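Local coordinates for WZI (Escherichia coli, PDB 2YNK), which is an outer-membrane beta-barrel lectin that binds carbohydrate and underpins assembly of the group 1 capsule, at residues L17-G21 with K276-E280; Q235-R241 with I347-Y352; L309-E313 with W325-A329. All coordinates share one frame; numbering follows the deposited sequence.

Interaction 1: L17-G21 with K276-E280; sequences LSDRG and KFKLE
The carboxylates of D19 and E280 are the flat groups here, and they are used differently. D19 receives the ammonium of K276 on the syn lone pair of OD1, the side turned to its other oxygen, whereas E280 lays one face of its carboxylate over the backbone of R20 and G21. The setting is the C-terminal end of helix 8-19, closed by a Schellman motif at G21, docked on the last residues of barrel strand 268-278 and the turn that follows. In the salt bridge K276 NZ lies 2.8 Å from D19 OD1, with a weaker bond of 3.1 Å from the same NZ to D19 OD2. K276 reaches this far because its chain is extended throughout, starting with CG anti to the backbone N (chi1 -176°). NZ is shared with E313, and D19 OD2 also bonds to S288 OG. Since the carboxylates of D19 and E313 lie close together, the lysine between them probably offsets their repulsion, and the proton affinity of one may be raised. E280 bends at CG (chi2 -82°), which brings its CD 3.8 Å from R20 O and its OE1 3.8 Å from G21 CA. Beside this, K278 CE passes S18 OG. A water completes the joint: it donates to D19 O at 2.7 Å and accepts from E280 N at 3.3 Å.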
# COMPACT_ATOMS: atom_id res chain seq x y z
N LEU A 17 -10.30 7.85 12.02
CA LEU A 17 -10.02 8.92 12.97
C LEU A 17 -9.64 10.23 12.27
O LEU A 17 -10.04 11.31 12.71
CB LEU A 17 -8.91 8.47 13.93
CG LEU A 17 -9.32 7.37 14.91
CD1 LEU A 17 -8.11 6.58 15.37
CD2 LEU A 17 -10.06 7.96 16.11
N SER A 18 -8.89 10.12 11.18
CA SER A 18 -8.36 11.30 10.49
C SER A 18 -9.46 12.05 9.75
O SER A 18 -9.53 13.27 9.81
CB SER A 18 -7.24 10.90 9.52
OG SER A 18 -7.00 11.90 8.54
N ASP A 19 -10.32 11.31 9.06
CA ASP A 19 -11.36 11.93 8.24
C ASP A 19 -12.50 12.50 9.07
O ASP A 19 -13.25 13.33 8.60
CB ASP A 19 -11.90 10.92 7.22
CG ASP A 19 -10.92 10.63 6.09
OD1 ASP A 19 -9.71 10.91 6.24
OD2 ASP A 19 -11.37 10.13 5.05
N ARG A 20 -12.62 12.03 10.31
CA ARG A 20 -13.57 12.57 11.26
C ARG A 20 -12.97 13.71 12.06
O ARG A 20 -13.62 14.23 12.96
CB ARG A 20 -14.03 11.49 12.23
CG ARG A 20 -14.86 10.39 11.60
CD ARG A 20 -15.29 9.36 12.63
NE ARG A 20 -16.20 9.93 13.61
CZ ARG A 20 -17.50 10.15 13.42
NH1 ARG A 20 -18.07 9.83 12.26
NH2 ARG A 20 -18.24 10.68 14.39
N GLY A 21 -11.72 14.09 11.78
CA GLY A 21 -11.08 15.20 12.47
C GLY A 21 -10.60 14.93 13.89
O GLY A 21 -10.11 15.85 14.55
N LYS A 276 -5.78 14.38 -1.48
CA LYS A 276 -6.93 13.95 -0.68
C LYS A 276 -7.56 15.20 -0.05
O LYS A 276 -6.85 16.02 0.55
CB LYS A 276 -6.52 12.92 0.39
CG LYS A 276 -7.71 12.36 1.18
CD LYS A 276 -7.34 11.36 2.26
CE LYS A 276 -8.55 11.05 3.15
NZ LYS A 276 -8.46 9.79 3.96
N PHE A 277 -8.88 15.34 -0.18
CA PHE A 277 -9.60 16.50 0.32
C PHE A 277 -10.65 16.11 1.36
O PHE A 277 -11.65 15.49 1.03
CB PHE A 277 -10.28 17.25 -0.83
CG PHE A 277 -10.89 18.56 -0.43
CD1 PHE A 277 -10.11 19.70 -0.32
CD2 PHE A 277 -12.25 18.65 -0.15
CE1 PHE A 277 -10.68 20.91 0.05
CE2 PHE A 277 -12.81 19.86 0.22
CZ PHE A 277 -12.03 20.99 0.32
N LYS A 278 -10.41 16.48 2.62
CA LYS A 278 -11.33 16.15 3.72
C LYS A 278 -12.45 17.18 3.78
O LYS A 278 -12.21 18.37 3.62
CB LYS A 278 -10.59 16.13 5.06
CG LYS A 278 -9.55 15.02 5.18
CD LYS A 278 -8.54 15.29 6.29
CE LYS A 278 -7.12 14.93 5.85
NZ LYS A 278 -6.64 15.73 4.68
N LEU A 279 -13.68 16.71 4.00
CA LEU A 279 -14.85 17.60 4.08
C LEU A 279 -15.24 17.96 5.51
O LEU A 279 -15.94 18.94 5.73
CB LEU A 279 -16.06 16.99 3.35
CG LEU A 279 -16.06 17.11 1.82
CD1 LEU A 279 -17.26 16.38 1.21
CD2 LEU A 279 -16.06 18.56 1.38
N GLU A 280 -14.78 17.18 6.49
CA GLU A 280 -15.16 17.41 7.88
C GLU A 280 -14.85 18.82 8.37
O GLU A 280 -15.71 19.45 8.99
CB GLU A 280 -14.50 16.38 8.80
CG GLU A 280 -15.00 16.41 10.24
CD GLU A 280 -14.36 17.49 11.11
OE1 GLU A 280 -13.22 17.92 10.79
OE2 GLU A 280 -14.98 17.90 12.12
O HOH W 1 -13.20 14.36 6.11

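Interaction 2: Q235-R241 with I347-Y352; sequences QWGGKGR and IYKDGY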
# COMPACT_ATOMS: atom_id res chain seq x y z
N GLN A 235 13.40 3.61 -13.33
CA GLN A 235 13.94 2.26 -13.50
C GLN A 235 15.29 2.42 -14.19
O GLN A 235 15.35 2.91 -15.31
CB GLN A 235 12.97 1.44 -14.35
CG GLN A 235 13.07 -0.06 -14.19
CD GLN A 235 11.91 -0.80 -14.82
OE1 GLN A 235 11.74 -2.01 -14.62
NE2 GLN A 235 11.09 -0.08 -15.59
N TRP A 236 16.36 2.00 -13.52
CA TRP A 236 17.70 2.43 -13.89
C TRP A 236 18.72 1.37 -13.54
O TRP A 236 18.47 0.53 -12.68
CB TRP A 236 17.99 3.75 -13.17
CG TRP A 236 19.38 4.31 -13.35
CD1 TRP A 236 19.84 5.15 -14.36
CD2 TRP A 236 20.53 4.10 -12.48
NE1 TRP A 236 21.16 5.45 -14.18
CE2 TRP A 236 21.63 4.85 -13.07
CE3 TRP A 236 20.75 3.38 -11.31
CZ2 TRP A 236 22.89 4.86 -12.51
CZ3 TRP A 236 22.03 3.40 -10.74
CH2 TRP A 236 23.07 4.12 -11.33
N GLY A 237 19.86 1.36 -14.22
CA GLY A 237 20.90 0.36 -13.95
C GLY A 237 20.58 -1.04 -14.48
O GLY A 237 19.58 -1.25 -15.17
N GLY A 238 21.45 -2.00 -14.13
CA GLY A 238 21.34 -3.39 -14.58
C GLY A 238 22.53 -3.83 -15.42
O GLY A 238 23.42 -3.04 -15.71
N LYS A 239 22.55 -5.10 -15.83
CA LYS A 239 23.62 -5.58 -16.71
C LYS A 239 23.51 -4.96 -18.12
O LYS A 239 22.45 -4.97 -18.74
CB LYS A 239 23.65 -7.11 -16.77
CG LYS A 239 24.13 -7.73 -15.47
CD LYS A 239 24.53 -9.20 -15.59
CE LYS A 239 24.77 -9.78 -14.20
NZ LYS A 239 25.25 -11.19 -14.20
N GLY A 240 24.62 -4.40 -18.58
CA GLY A 240 24.67 -3.74 -19.88
C GLY A 240 24.04 -2.36 -19.85
O GLY A 240 23.65 -1.83 -20.89
N ARG A 241 23.95 -1.78 -18.66
CA ARG A 241 23.31 -0.48 -18.50
C ARG A 241 24.29 0.52 -17.91
O ARG A 241 25.20 0.14 -17.19
CB ARG A 241 22.08 -0.61 -17.61
CG ARG A 241 21.00 -1.54 -18.16
CD ARG A 241 20.36 -0.98 -19.42
NE ARG A 241 19.92 0.38 -19.19
CZ ARG A 241 19.79 1.32 -20.13
NH1 ARG A 241 20.05 1.05 -21.41
NH2 ARG A 241 19.38 2.53 -19.78
N ILE A 347 13.59 -0.61 -23.22
CA ILE A 347 14.85 -1.13 -22.65
C ILE A 347 14.51 -2.16 -21.59
O ILE A 347 14.84 -3.33 -21.72
CB ILE A 347 15.74 -0.01 -22.05
CG1 ILE A 347 16.22 0.96 -23.14
CG2 ILE A 347 16.94 -0.60 -21.34
CD1 ILE A 347 16.78 0.29 -24.38
N TYR A 348 13.83 -1.72 -20.54
CA TYR A 348 13.36 -2.62 -19.50
C TYR A 348 12.12 -3.34 -20.03
O TYR A 348 10.99 -2.90 -19.84
CB TYR A 348 13.12 -1.83 -18.19
CG TYR A 348 14.40 -1.21 -17.68
CD1 TYR A 348 15.28 -1.94 -16.89
CD2 TYR A 348 14.78 0.07 -18.04
CE1 TYR A 348 16.47 -1.40 -16.44
CE2 TYR A 348 15.97 0.63 -17.59
CZ TYR A 348 16.81 -0.12 -16.79
OH TYR A 348 18.00 0.41 -16.35
N LYS A 349 12.36 -4.46 -20.70
CA LYS A 349 11.35 -5.09 -21.56
C LYS A 349 10.35 -5.92 -20.79
O LYS A 349 9.26 -6.17 -21.29
CB LYS A 349 12.03 -5.94 -22.64
CG LYS A 349 12.77 -5.14 -23.69
CD LYS A 349 13.35 -6.06 -24.75
CE LYS A 349 14.08 -5.31 -25.85
NZ LYS A 349 14.14 -6.17 -27.07
N ASP A 350 10.72 -6.36 -19.59
CA ASP A 350 9.79 -7.06 -18.70
C ASP A 350 8.76 -6.07 -18.13
O ASP A 350 7.86 -6.46 -17.39
CB ASP A 350 10.53 -7.71 -17.52
CG ASP A 350 11.22 -9.03 -17.87
OD1 ASP A 350 11.23 -9.48 -19.04
OD2 ASP A 350 11.76 -9.63 -16.90
N GLY A 351 8.91 -4.78 -18.43
CA GLY A 351 7.93 -3.78 -18.04
C GLY A 351 8.11 -3.38 -16.60
O GLY A 351 9.11 -3.73 -15.98
N TYR A 352 7.14 -2.64 -16.06
CA TYR A 352 7.16 -2.15 -14.68
C TYR A 352 6.55 -3.24 -13.77
O TYR A 352 5.49 -3.04 -13.15
CB TYR A 352 6.40 -0.82 -14.59
CG TYR A 352 6.57 -0.05 -13.29
CD1 TYR A 352 7.83 0.39 -12.88
CD2 TYR A 352 5.48 0.27 -12.50
CE1 TYR A 352 8.00 1.09 -11.70
CE2 TYR A 352 5.63 0.98 -11.32
CZ TYR A 352 6.89 1.39 -10.92
OH TYR A 352 7.06 2.10 -9.76
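Two loops meet here at the end of the barrel away from helix 8-19: the type II turn G238-R241 just beyond strand 226-236, and the loop that carries Y348 into a type I turn ending at G351. Y348 is the centrepiece. Its ring is sandwiched, with Q235 CG over one face, 4.0 Å from the ring centroid and 15° off the normal, a CH-pi contact, and I347 CG2 over the opposite face. The Q235 amide lies nearly parallel to the ring, 10° apart, but slid along so that its CD sits 3.7 Å from Y348 CB. To get there the side chain of Q235 runs out straight, its CG turned away from the backbone N. At the far end of the ring, Y348 OH donates to G237 O at 2.6 Å, in the carbonyl plane on a lone pair, and takes a weak bond of 3.4 Å from R241 NE. The R241 guanidinium is turned 77° to the ring, and I347 CG2 lies over its face, 3.5 Å from NH1. Y205 supports the same loop, its OH bonding G351 O. Long loops folded over a strand end and pinned by a buried tyrosine suit the loop-covered mouth of an outer-membrane beta-barrel, probably the extracellular one.

Interaction 3: L309-E313 with W325-A329; sequences LGGIE and WYLEA
This is main-chain pairing in the beta hairpin of strands 306-317 and 322-331, two neighbouring staves of the barrel wall. The two segments run antiparallel at 168°, their axes 4.6 Å apart at closest approach. G310 with A329 and I312 with L327 are the hydrogen-bonded pairs. In the first, G310 N reaches A329 O at 2.9 Å and A329 N reaches G310 O at 2.7 Å; in the second, both I312 N to L327 O and L327 N to I312 O measure 2.8 Å. G311 with E328 and E313 with Y326 are non-hydrogen-bonded pairs. The sheet faces differ sharply. On one, I312 CG2 packs against L327 CB at 3.8 Å and against W325 CZ3 at 3.9 Å. The indole swings across to the other strand because its CG sits between the backbone N and carbonyl carbon (chi1 69°); one ring face lies over the carbonyl carbon of E313, and NE1 bonds H316. The other face carries the buried E313, Y326 and E328. Their polar ends are met by other residues: E313 by H315, Y156 and, in a salt bridge, K276; Y326 by E157; and E328 by Y290, H330 and the backbone of Y156 and E157. An apolar outer surface, probably lipid-facing, over a polar, buried inner one is the signature of a transmembrane beta-barrel built from antiparallel hairpins.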
# COMPACT_ATOMS: atom_id res chain seq x y z
N LEU A 309 -6.65 7.70 -11.36
CA LEU A 309 -7.26 7.07 -10.21
C LEU A 309 -8.01 8.13 -9.40
O LEU A 309 -7.49 9.22 -9.18
CB LEU A 309 -6.19 6.40 -9.36
CG LEU A 309 -6.59 5.87 -7.98
CD1 LEU A 309 -5.63 4.74 -7.62
CD2 LEU A 309 -6.61 6.97 -6.92
N GLY A 310 -9.22 7.79 -8.98
CA GLY A 310 -10.03 8.67 -8.17
C GLY A 310 -10.92 7.86 -7.25
O GLY A 310 -11.23 6.70 -7.53
N GLY A 311 -11.34 8.47 -6.15
CA GLY A 311 -12.24 7.83 -5.20
C GLY A 311 -12.87 8.75 -4.17
O GLY A 311 -12.50 9.92 -4.01
N ILE A 312 -13.84 8.20 -3.45
CA ILE A 312 -14.55 8.92 -2.42
C ILE A 312 -14.69 7.97 -1.24
O ILE A 312 -14.98 6.79 -1.44
CB ILE A 312 -15.92 9.40 -2.95
CG1 ILE A 312 -16.65 10.26 -1.91
CG2 ILE A 312 -16.79 8.22 -3.36
CD1 ILE A 312 -18.02 10.69 -2.36
N GLU A 313 -14.47 8.47 -0.03
CA GLU A 313 -14.52 7.63 1.18
C GLU A 313 -15.32 8.30 2.28
O GLU A 313 -15.37 9.53 2.37
CB GLU A 313 -13.12 7.30 1.68
CG GLU A 313 -12.18 8.49 1.81
CD GLU A 313 -10.84 8.15 2.45
OE1 GLU A 313 -10.83 7.57 3.55
OE2 GLU A 313 -9.80 8.48 1.84
N TRP A 325 -16.25 3.03 4.43
CA TRP A 325 -16.58 2.71 3.05
C TRP A 325 -15.82 3.54 2.08
O TRP A 325 -15.45 4.68 2.38
CB TRP A 325 -18.07 2.84 2.81
CG TRP A 325 -18.57 4.26 2.85
CD1 TRP A 325 -19.10 4.95 3.93
CD2 TRP A 325 -18.59 5.23 1.74
NE1 TRP A 325 -19.43 6.23 3.58
CE2 TRP A 325 -19.15 6.46 2.29
CE3 TRP A 325 -18.21 5.19 0.41
CZ2 TRP A 325 -19.32 7.60 1.52
CZ3 TRP A 325 -18.38 6.35 -0.36
CH2 TRP A 325 -18.93 7.52 0.18
N TYR A 326 -15.56 2.98 0.90
CA TYR A 326 -14.96 3.75 -0.18
C TYR A 326 -15.53 3.32 -1.53
O TYR A 326 -16.01 2.20 -1.69
CB TYR A 326 -13.42 3.66 -0.15
CG TYR A 326 -12.85 2.29 -0.48
CD1 TYR A 326 -12.97 1.76 -1.76
CD2 TYR A 326 -12.17 1.55 0.47
CE1 TYR A 326 -12.45 0.52 -2.07
CE2 TYR A 326 -11.65 0.31 0.16
CZ TYR A 326 -11.79 -0.20 -1.11
OH TYR A 326 -11.28 -1.44 -1.45
N LEU A 327 -15.49 4.23 -2.48
CA LEU A 327 -15.83 3.93 -3.86
C LEU A 327 -14.70 4.50 -4.70
O LEU A 327 -14.38 5.68 -4.58
CB LEU A 327 -17.18 4.55 -4.25
CG LEU A 327 -17.76 4.11 -5.60
CD1 LEU A 327 -17.80 2.60 -5.71
CD2 LEU A 327 -19.15 4.69 -5.83
N GLU A 328 -14.08 3.65 -5.52
CA GLU A 328 -12.81 3.99 -6.15
C GLU A 328 -12.75 3.52 -7.61
O GLU A 328 -13.11 2.38 -7.92
CB GLU A 328 -11.68 3.38 -5.32
CG GLU A 328 -10.29 3.90 -5.66
CD GLU A 328 -9.22 3.47 -4.66
OE1 GLU A 328 -9.50 3.48 -3.44
OE2 GLU A 328 -8.10 3.14 -5.09
N ALA A 329 -12.29 4.40 -8.51
CA ALA A 329 -12.17 4.09 -9.94
C ALA A 329 -10.73 4.23 -10.42
O ALA A 329 -10.07 5.20 -10.08
CB ALA A 329 -13.09 4.99 -10.77

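From the N terminus, helix 8-19 supplies the first half of interaction 1, which waits until strand 268-278 to close. Interaction 2 opens inside that span, at the end of strand 226-236, and closes only in the loop beyond strand 322-331, so the two cross. Interaction 3 opens after interaction 1 has closed and is nested inside the loop closed by interaction 2, as a short hairpin. All three reach the same closed sheet. Interactions 1 and 3, centres 14 Å apart, touch where K276, already paired with D19, also bridges to E313, joining the end of helix 8-19 to the barrel's polar inner side. Interaction 2 lies about 40 Å from interaction 1, centre to centre, joining loops at the other end.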